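Local coordinates for catalase-3 (Neurospora crassa, PDB 4AJ9), which breaks down hydrogen peroxide to oxygen and water at a heme, and so probably protects the cell from peroxide damage, at residues Q183-L187 and D440-Q444; F191-S195 and F459-I464; K233-L239 and I521-P527. All coordinates share one frame. Residue numbers count along the deposited sequence, not the author numbering.

The three interactions join the part of the chain in the catalase family region to later helices and loops. Interactions 1 and 2 hold the two ends of one element: residues 183-187 lead into helix 187-193, and 191-195 close it. Their partners are the start of helix 443-450 and the body of helix 454-468. Interaction 3 instead pairs the loop after strand 223-232 with the linker to strand 533-537. Interaction 2 is the most buried; its side-chain contacts are mostly apolar, with one CA-H...O contact to M194 O. Interactions 1 and 3 each have a water between backbone carbonyls. Interaction 3 is buried at I521 and L526 and open at P527. Interactions 2 and 3 touch, F459 CD2 lying 4.0 Å from F522 CE2.

Interaction 1: residues Q183-L187 and D440-Q444; sequences QPSAL and DHYTQ
This is a buried loop-to-helix-start contact between the catalase heme domain and the catalase-related immune-responsive region. Segment 183-187 is the turn between helices 174-182 and 187-193. Residues P184 to A186 have helical backbone angles, and L187 N bonds to P184 O at 3.0 Å. Segment 440-444 enters helix 443-450 with Y442 at the N-cap position. D440 OD1 accepts from Y442 N (3.0 Å) and T443 N (2.9 Å), an Asx turn and Asx motif that shape this helix start. The backbones are closest at S185 and H441, CA to CA 4.9 Å. H441 (chi1 m) lays one ring face over S185 N, with S185 CA 3.6 Å from H441 ND1. Y442 (chi1 m) meets P184 and L187: P184 CB is 3.4 Å from Y442 OH, and L187 CD1 is 3.5 Å from Y442 CE1. One water donates to S185 O (2.8 Å) and H441 O (2.7 Å). Helix 474-487 completes the packing, with Q483 hydrogen-bonded to Y442 OH and I487 against L187 and Y442.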
loop_
_atom_site.group_PDB
_atom_site.type_symbol
_atom_site.label_atom_id
_atom_site.label_comp_id
_atom_site.label_asym_id
_atom_site.label_seq_id
_atom_site.Cartn_x
_atom_site.Cartn_y
_atom_site.Cartn_z
ATOM N N GLN C 183 -13.245 -3.972 33.761
ATOM C CA GLN C 183 -11.854 -3.514 33.841
ATOM C C GLN C 183 -11.803 -2.215 34.644
ATOM O O GLN C 183 -11.696 -1.128 34.072
ATOM C CB GLN C 183 -11.321 -3.261 32.420
ATOM C CG GLN C 183 -9.824 -2.959 32.327
ATOM C CD GLN C 183 -8.997 -4.174 32.663
ATOM O OE1 GLN C 183 -8.598 -4.934 31.775
ATOM N NE2 GLN C 183 -8.762 -4.388 33.958
ATOM N N PRO C 184 -11.878 -2.318 35.987
ATOM C CA PRO C 184 -12.198 -1.139 36.807
ATOM C C PRO C 184 -11.169 -0.012 36.775
ATOM O O PRO C 184 -11.497 1.084 37.210
ATOM C CB PRO C 184 -12.327 -1.718 38.226
ATOM C CG PRO C 184 -12.680 -3.155 38.015
ATOM C CD PRO C 184 -11.930 -3.567 36.768
ATOM N N SER C 185 -9.961 -0.256 36.268
ATOM C CA SER C 185 -8.994 0.827 36.181
ATOM C C SER C 185 -9.609 1.956 35.349
ATOM O O SER C 185 -9.279 3.123 35.533
ATOM C CB SER C 185 -7.688 0.345 35.545
ATOM O OG SER C 185 -7.916 -0.097 34.220
ATOM N N ALA C 186 -10.526 1.589 34.452
ATOM C CA ALA C 186 -11.129 2.537 33.510
ATOM C C ALA C 186 -12.030 3.554 34.200
ATOM O O ALA C 186 -12.400 4.567 33.607
ATOM C CB ALA C 186 -11.923 1.779 32.423
ATOM N N LEU C 187 -12.373 3.307 35.460
ATOM C CA LEU C 187 -13.384 4.145 36.109
ATOM C C LEU C 187 -12.934 5.591 36.288
ATOM O O LEU C 187 -13.760 6.518 36.312
ATOM C CB LEU C 187 -13.816 3.545 37.448
ATOM C CG LEU C 187 -14.567 2.223 37.297
ATOM C CD1 LEU C 187 -14.658 1.512 38.636
ATOM C CD2 LEU C 187 -15.958 2.434 36.683
ATOM N N ASP C 440 -5.117 -0.066 43.139
ATOM C CA ASP C 440 -6.233 0.760 43.616
ATOM C C ASP C 440 -6.936 1.501 42.479
ATOM O O ASP C 440 -6.369 2.409 41.884
ATOM C CB ASP C 440 -5.747 1.752 44.681
ATOM C CG ASP C 440 -6.874 2.597 45.269
ATOM O OD1 ASP C 440 -7.821 2.957 44.537
ATOM O OD2 ASP C 440 -6.804 2.915 46.475
ATOM N N HIS C 441 -8.186 1.132 42.207
ATOM C CA HIS C 441 -8.893 1.679 41.051
ATOM C C HIS C 441 -10.006 2.663 41.390
ATOM O O HIS C 441 -10.661 3.184 40.484
ATOM C CB HIS C 441 -9.475 0.539 40.212
ATOM C CG HIS C 441 -8.477 -0.513 39.852
ATOM N ND1 HIS C 441 -7.292 -0.223 39.208
ATOM C CD2 HIS C 441 -8.489 -1.855 40.038
ATOM C CE1 HIS C 441 -6.617 -1.343 39.009
ATOM N NE2 HIS C 441 -7.322 -2.347 39.504
ATOM N N TYR C 442 -10.206 2.940 42.679
ATOM C CA TYR C 442 -11.398 3.648 43.124
ATOM C C TYR C 442 -11.117 4.928 43.897
ATOM O O TYR C 442 -11.916 5.867 43.880
ATOM C CB TYR C 442 -12.247 2.705 43.973
ATOM C CG TYR C 442 -12.530 1.386 43.288
ATOM C CD1 TYR C 442 -13.564 1.267 42.369
ATOM C CD2 TYR C 442 -11.765 0.256 43.562
ATOM C CE1 TYR C 442 -13.833 0.057 41.743
ATOM C CE2 TYR C 442 -12.020 -0.959 42.930
ATOM C CZ TYR C 442 -13.056 -1.050 42.028
ATOM O OH TYR C 442 -13.319 -2.252 41.415
ATOM N N THR C 443 -9.974 4.969 44.572
ATOM C CA THR C 443 -9.648 6.108 45.421
ATOM C C THR C 443 -9.620 7.418 44.638
ATOM O O THR C 443 -10.214 8.413 45.064
ATOM C CB THR C 443 -8.326 5.885 46.190
ATOM O OG1 THR C 443 -8.486 4.786 47.097
ATOM C CG2 THR C 443 -7.940 7.129 46.961
ATOM N N GLN C 444 -8.962 7.434 43.481
ATOM C CA GLN C 444 -8.886 8.691 42.753
ATOM C C GLN C 444 -10.162 9.101 42.020
ATOM O O GLN C 444 -10.473 10.284 41.951
ATOM C CB GLN C 444 -7.637 8.772 41.873
ATOM C CG GLN C 444 -6.397 8.945 42.711
ATOM C CD GLN C 444 -5.269 9.592 41.957
ATOM O OE1 GLN C 444 -5.353 9.809 40.739
ATOM N NE2 GLN C 444 -4.195 9.892 42.667
HETATM O O HOH W 1 -9.335 3.860 38.191
#

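Interaction 2: residues F191-S195 and F459-I464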
loop_
_atom_site.group_PDB
_atom_site.type_symbol
_atom_site.label_atom_id
_atom_site.label_comp_id
_atom_site.label_asym_id
_atom_site.label_seq_id
_atom_site.Cartn_x
_atom_site.Cartn_y
_atom_site.Cartn_z
ATOM N N PHE C 191 -15.011 8.864 34.777
ATOM C CA PHE C 191 -15.576 9.987 35.535
ATOM C C PHE C 191 -15.211 11.338 34.911
ATOM O O PHE C 191 -16.041 12.246 34.828
ATOM C CB PHE C 191 -15.138 9.924 37.009
ATOM C CG PHE C 191 -16.092 9.166 37.894
ATOM C CD1 PHE C 191 -16.459 7.865 37.589
ATOM C CD2 PHE C 191 -16.649 9.768 39.011
ATOM C CE1 PHE C 191 -17.351 7.179 38.389
ATOM C CE2 PHE C 191 -17.544 9.086 39.814
ATOM C CZ PHE C 191 -17.897 7.791 39.501
ATOM N N TRP C 192 -13.963 11.475 34.474
ATOM C CA TRP C 192 -13.540 12.698 33.805
ATOM C C TRP C 192 -14.312 12.893 32.494
ATOM O O TRP C 192 -14.712 14.012 32.154
ATOM C CB TRP C 192 -12.041 12.663 33.498
ATOM C CG TRP C 192 -11.118 12.966 34.677
ATOM C CD1 TRP C 192 -10.671 12.077 35.616
ATOM C CD2 TRP C 192 -10.513 14.234 35.008
ATOM N NE1 TRP C 192 -9.835 12.711 36.510
ATOM C CE2 TRP C 192 -9.720 14.030 36.159
ATOM C CE3 TRP C 192 -10.555 15.510 34.436
ATOM C CZ2 TRP C 192 -8.985 15.055 36.757
ATOM C CZ3 TRP C 192 -9.833 16.534 35.039
ATOM C CH2 TRP C 192 -9.051 16.296 36.185
ATOM N N ALA C 193 -14.502 11.805 31.750
ATOM C CA ALA C 193 -15.204 11.895 30.465
ATOM C C ALA C 193 -16.690 12.204 30.678
ATOM O O ALA C 193 -17.346 12.785 29.810
ATOM C CB ALA C 193 -15.027 10.596 29.661
ATOM N N MET C 194 -17.214 11.807 31.839
ATOM C CA MET C 194 -18.599 12.113 32.209
ATOM C C MET C 194 -18.749 13.517 32.795
ATOM O O MET C 194 -19.862 13.953 33.073
ATOM C CB MET C 194 -19.139 11.082 33.206
ATOM C CG MET C 194 -19.206 9.657 32.673
ATOM S SD MET C 194 -20.361 9.507 31.287
ATOM C CE MET C 194 -19.258 8.962 29.975
ATOM N N SER C 195 -17.632 14.223 32.981
ATOM C CA SER C 195 -17.676 15.597 33.468
ATOM C C SER C 195 -17.625 16.570 32.294
ATOM O O SER C 195 -17.793 16.167 31.130
ATOM C CB SER C 195 -16.515 15.868 34.437
ATOM O OG SER C 195 -15.293 16.061 33.728
ATOM N N PHE C 459 -23.842 16.913 37.015
ATOM C CA PHE C 459 -23.614 16.699 35.586
ATOM C C PHE C 459 -22.992 15.329 35.337
ATOM O O PHE C 459 -23.386 14.615 34.412
ATOM C CB PHE C 459 -22.724 17.792 34.999
ATOM C CG PHE C 459 -23.411 19.121 34.837
ATOM C CD1 PHE C 459 -24.772 19.189 34.632
ATOM C CD2 PHE C 459 -22.686 20.300 34.875
ATOM C CE1 PHE C 459 -25.397 20.409 34.469
ATOM C CE2 PHE C 459 -23.306 21.519 34.719
ATOM C CZ PHE C 459 -24.664 21.568 34.511
ATOM N N VAL C 460 -22.006 14.974 36.160
ATOM C CA VAL C 460 -21.370 13.660 36.074
ATOM C C VAL C 460 -22.399 12.548 36.268
ATOM O O VAL C 460 -22.487 11.613 35.465
ATOM C CB VAL C 460 -20.241 13.506 37.118
ATOM C CG1 VAL C 460 -19.797 12.052 37.225
ATOM C CG2 VAL C 460 -19.048 14.449 36.804
ATOM N N ILE C 461 -23.198 12.653 37.324
ATOM C CA ILE C 461 -24.208 11.638 37.607
ATOM C C ILE C 461 -25.235 11.523 36.473
ATOM O O ILE C 461 -25.624 10.425 36.073
ATOM C CB ILE C 461 -24.928 11.947 38.942
ATOM C CG1 ILE C 461 -24.089 11.437 40.114
ATOM C CG2 ILE C 461 -26.313 11.305 38.973
ATOM C CD1 ILE C 461 -24.437 12.086 41.435
ATOM N N ASN C 462 -25.683 12.672 35.979
ATOM C CA ASN C 462 -26.655 12.716 34.896
ATOM C C ASN C 462 -26.105 12.169 33.582
ATOM O O ASN C 462 -26.844 11.595 32.791
ATOM C CB ASN C 462 -27.194 14.137 34.707
ATOM C CG ASN C 462 -28.155 14.541 35.813
ATOM O OD1 ASN C 462 -28.560 13.710 36.631
ATOM N ND2 ASN C 462 -28.533 15.805 35.831
ATOM N N ALA C 463 -24.813 12.366 33.347
ATOM C CA ALA C 463 -24.177 11.799 32.165
ATOM C C ALA C 463 -24.136 10.276 32.298
ATOM O O ALA C 463 -24.434 9.540 31.353
ATOM C CB ALA C 463 -22.775 12.380 31.982
ATOM N N ILE C 464 -23.779 9.797 33.485
ATOM C CA ILE C 464 -23.763 8.355 33.728
ATOM C C ILE C 464 -25.166 7.774 33.603
ATOM O O ILE C 464 -25.353 6.709 33.007
ATOM C CB ILE C 464 -23.170 8.007 35.106
ATOM C CG1 ILE C 464 -21.716 8.498 35.199
ATOM C CG2 ILE C 464 -23.260 6.499 35.356
ATOM C CD1 ILE C 464 -21.083 8.354 36.614
#
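Residues 191-193 are helical and lead into a turn at M194 and S195, where S195 N bonds to W192 O at 3.0 Å. Residues 459-464 form part of helix 454-468. The end of the heme-domain helix 187-193 thus packs on helix 454-468 of the catalase-related immune-responsive region. The backbones are closest at S195 and V460, CA to CA 4.9 Å. There M194 O receives a CA-H...O contact from V460 CA at 3.4 Å, and no conventional hydrogen bond joins the segments. M194 is the central side chain. Its CG lies 3.7 Å from I464 CG1, and its SD 3.8 Å from A463 CB. The small A463 lets M194 come close to the helix. F191 adds looser contacts, with CD2 4.3 Å from V460 CG1 and CE1 4.3 Å from I464 CD1. L484 of helix 474-487 also touches F191 and I464. The S195 hydroxyl turns back to W192, OG to O 2.6 Å, while S195 CB packs 3.7 Å from V460 CG2.

Interaction 3: residues K233-L239 and I521-P527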
loop_
_atom_site.group_PDB
_atom_site.type_symbol
_atom_site.label_atom_id
_atom_site.label_comp_id
_atom_site.label_asym_id
_atom_site.label_seq_id
_atom_site.Cartn_x
_atom_site.Cartn_y
_atom_site.Cartn_z
ATOM N N LYS C 233 -4.893 29.653 28.799
ATOM C CA LYS C 233 -4.988 31.060 29.193
ATOM C C LYS C 233 -6.378 31.613 28.896
ATOM O O LYS C 233 -6.706 32.743 29.277
ATOM C CB LYS C 233 -3.910 31.911 28.508
ATOM C CG LYS C 233 -2.473 31.442 28.783
ATOM C CD LYS C 233 -2.221 31.284 30.273
ATOM C CE LYS C 233 -2.370 32.617 31.001
ATOM N NZ LYS C 233 -2.370 32.451 32.486
ATOM N N GLN C 234 -7.192 30.816 28.212
ATOM C CA GLN C 234 -8.569 31.204 27.911
ATOM C C GLN C 234 -9.535 30.752 29.025
ATOM O O GLN C 234 -10.669 31.202 29.079
ATOM C CB GLN C 234 -9.012 30.665 26.536
ATOM C CG GLN C 234 -8.290 31.297 25.333
ATOM C CD GLN C 234 -6.814 30.928 25.246
ATOM O OE1 GLN C 234 -5.950 31.798 25.138
ATOM N NE2 GLN C 234 -6.522 29.630 25.281
ATOM N N GLY C 235 -9.065 29.880 29.918
ATOM C CA GLY C 235 -9.901 29.311 30.966
ATOM C C GLY C 235 -10.650 28.063 30.511
ATOM O O GLY C 235 -11.014 27.939 29.342
ATOM N N LYS C 236 -10.871 27.120 31.423
ATOM C CA LYS C 236 -11.657 25.934 31.081
ATOM C C LYS C 236 -13.158 26.250 31.023
ATOM O O LYS C 236 -13.674 26.985 31.861
ATOM C CB LYS C 236 -11.383 24.800 32.069
ATOM C CG LYS C 236 -10.008 24.149 31.889
ATOM C CD LYS C 236 -9.791 22.997 32.854
ATOM C CE LYS C 236 -9.677 23.497 34.297
ATOM N NZ LYS C 236 -9.567 22.369 35.259
ATOM N N ALA C 237 -13.850 25.709 30.023
ATOM C CA ALA C 237 -15.287 25.927 29.885
ATOM C C ALA C 237 -15.916 24.713 29.229
ATOM O O ALA C 237 -15.287 24.066 28.396
ATOM C CB ALA C 237 -15.562 27.180 29.049
ATOM N N ALA C 238 -17.151 24.394 29.606
ATOM C CA ALA C 238 -17.833 23.231 29.040
ATOM C C ALA C 238 -19.298 23.506 28.736
ATOM O O ALA C 238 -19.908 24.426 29.279
ATOM C CB ALA C 238 -17.703 22.040 29.967
ATOM N N LEU C 239 -19.850 22.691 27.848
ATOM C CA LEU C 239 -21.244 22.772 27.470
ATOM C C LEU C 239 -22.058 21.941 28.459
ATOM O O LEU C 239 -21.495 21.381 29.399
ATOM C CB LEU C 239 -21.393 22.200 26.062
ATOM C CG LEU C 239 -20.445 22.802 25.016
ATOM C CD1 LEU C 239 -20.570 22.080 23.664
ATOM C CD2 LEU C 239 -20.694 24.301 24.856
ATOM N N ILE C 521 -14.206 22.648 36.484
ATOM C CA ILE C 521 -14.356 23.623 35.408
ATOM C C ILE C 521 -15.245 24.768 35.884
ATOM O O ILE C 521 -14.924 25.946 35.709
ATOM C CB ILE C 521 -14.978 22.977 34.151
ATOM C CG1 ILE C 521 -13.998 21.976 33.520
ATOM C CG2 ILE C 521 -15.373 24.049 33.139
ATOM C CD1 ILE C 521 -14.653 21.050 32.513
ATOM N N PHE C 522 -16.353 24.401 36.516
ATOM C CA PHE C 522 -17.410 25.350 36.850
ATOM C C PHE C 522 -17.190 26.143 38.146
ATOM O O PHE C 522 -17.943 27.069 38.445
ATOM C CB PHE C 522 -18.758 24.627 36.881
ATOM C CG PHE C 522 -19.176 24.100 35.545
ATOM C CD1 PHE C 522 -19.734 24.939 34.608
ATOM C CD2 PHE C 522 -18.984 22.771 35.221
ATOM C CE1 PHE C 522 -20.113 24.463 33.371
ATOM C CE2 PHE C 522 -19.362 22.288 33.985
ATOM C CZ PHE C 522 -19.928 23.140 33.060
ATOM N N ASN C 523 -16.157 25.805 38.909
ATOM C CA ASN C 523 -15.903 26.551 40.143
ATOM C C ASN C 523 -15.066 27.813 39.910
ATOM O O ASN C 523 -14.511 28.382 40.845
ATOM C CB ASN C 523 -15.258 25.655 41.210
ATOM C CG ASN C 523 -13.770 25.478 41.004
ATOM O OD1 ASN C 523 -13.259 25.673 39.905
ATOM N ND2 ASN C 523 -13.063 25.106 42.067
ATOM N N GLU C 524 -14.981 28.256 38.662
ATOM C CA GLU C 524 -14.156 29.413 38.348
ATOM C C GLU C 524 -14.622 30.112 37.072
ATOM O O GLU C 524 -14.975 29.463 36.093
ATOM C CB GLU C 524 -12.693 28.989 38.224
ATOM C CG GLU C 524 -11.744 30.145 38.001
ATOM C CD GLU C 524 -10.295 29.772 38.257
ATOM O OE1 GLU C 524 -9.921 28.603 38.005
ATOM O OE2 GLU C 524 -9.534 30.651 38.717
ATOM N N SER C 525 -14.612 31.439 37.089
ATOM C CA SER C 525 -15.106 32.221 35.969
ATOM C C SER C 525 -13.994 32.444 34.946
ATOM O O SER C 525 -12.810 32.353 35.281
ATOM C CB SER C 525 -15.671 33.555 36.472
ATOM O OG SER C 525 -14.647 34.333 37.067
ATOM N N LEU C 526 -14.363 32.727 33.700
ATOM C CA LEU C 526 -13.359 32.881 32.644
ATOM C C LEU C 526 -12.501 34.129 32.814
ATOM O O LEU C 526 -12.990 35.176 33.250
ATOM C CB LEU C 526 -14.024 32.891 31.263
ATOM C CG LEU C 526 -14.841 31.649 30.928
ATOM C CD1 LEU C 526 -15.547 31.826 29.583
ATOM C CD2 LEU C 526 -13.942 30.424 30.924
ATOM N N PRO C 527 -11.210 34.024 32.451
ATOM C CA PRO C 527 -10.258 35.134 32.576
ATOM C C PRO C 527 -10.476 36.176 31.496
ATOM O O PRO C 527 -10.148 37.352 31.680
ATOM C CB PRO C 527 -8.893 34.448 32.403
ATOM C CG PRO C 527 -9.182 33.256 31.543
ATOM C CD PRO C 527 -10.574 32.798 31.930
HETATM O O HOH W 2 -12.969 27.667 34.057
#
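Two irregular segments pack here, a loop-to-loop contact between the heme domain and the linker toward the C-terminal domain of this long catalase. Segment 233-239 leaves strand 223-232 of the antiparallel sheet. It turns at G235 and is largely extended from K236 to L239. Segment 521-527 bends away around N523 and E524 and returns, so it meets the first segment at two places. G235 comes nearest L526, CA to CA 5.2 Å, and K236 nearest I521, at 5.6 Å.

At one end the bumps are L526 and P527, and the hollow is the backbone at G235. P527 CD lies 3.7 Å from G235 CA and 3.3 Å from Q234 O. A CB on G235 would collide with P527 CD and crowd L526 CD2. The positive phi of 87° also suits glycine, since a side chain there would jam against the preceding carbonyl. L526 CD2 fits in beside this bend, 3.6 Å from K236 O and 4.1 Å from A237 CB.

At the other end I521 is the main bump. Its CG2 rests on the backbone, 3.6 Å from K236 O and 3.8 Å from A237 CA. K236 CB packs 4.1 Å from I521 CG1. The small A238 gives a shallow place for two larger side chains: A238 CB is 4.1 Å from I521 CD1 and 4.0 Å from F522 CZ. E456 accepts hydrogen bonds from the backbone N atoms of I521 and F522, tying this end to helix 454-468. In the space between the two ends, a water lies 2.4 Å from K236 O and 3.1 Å from I521 O.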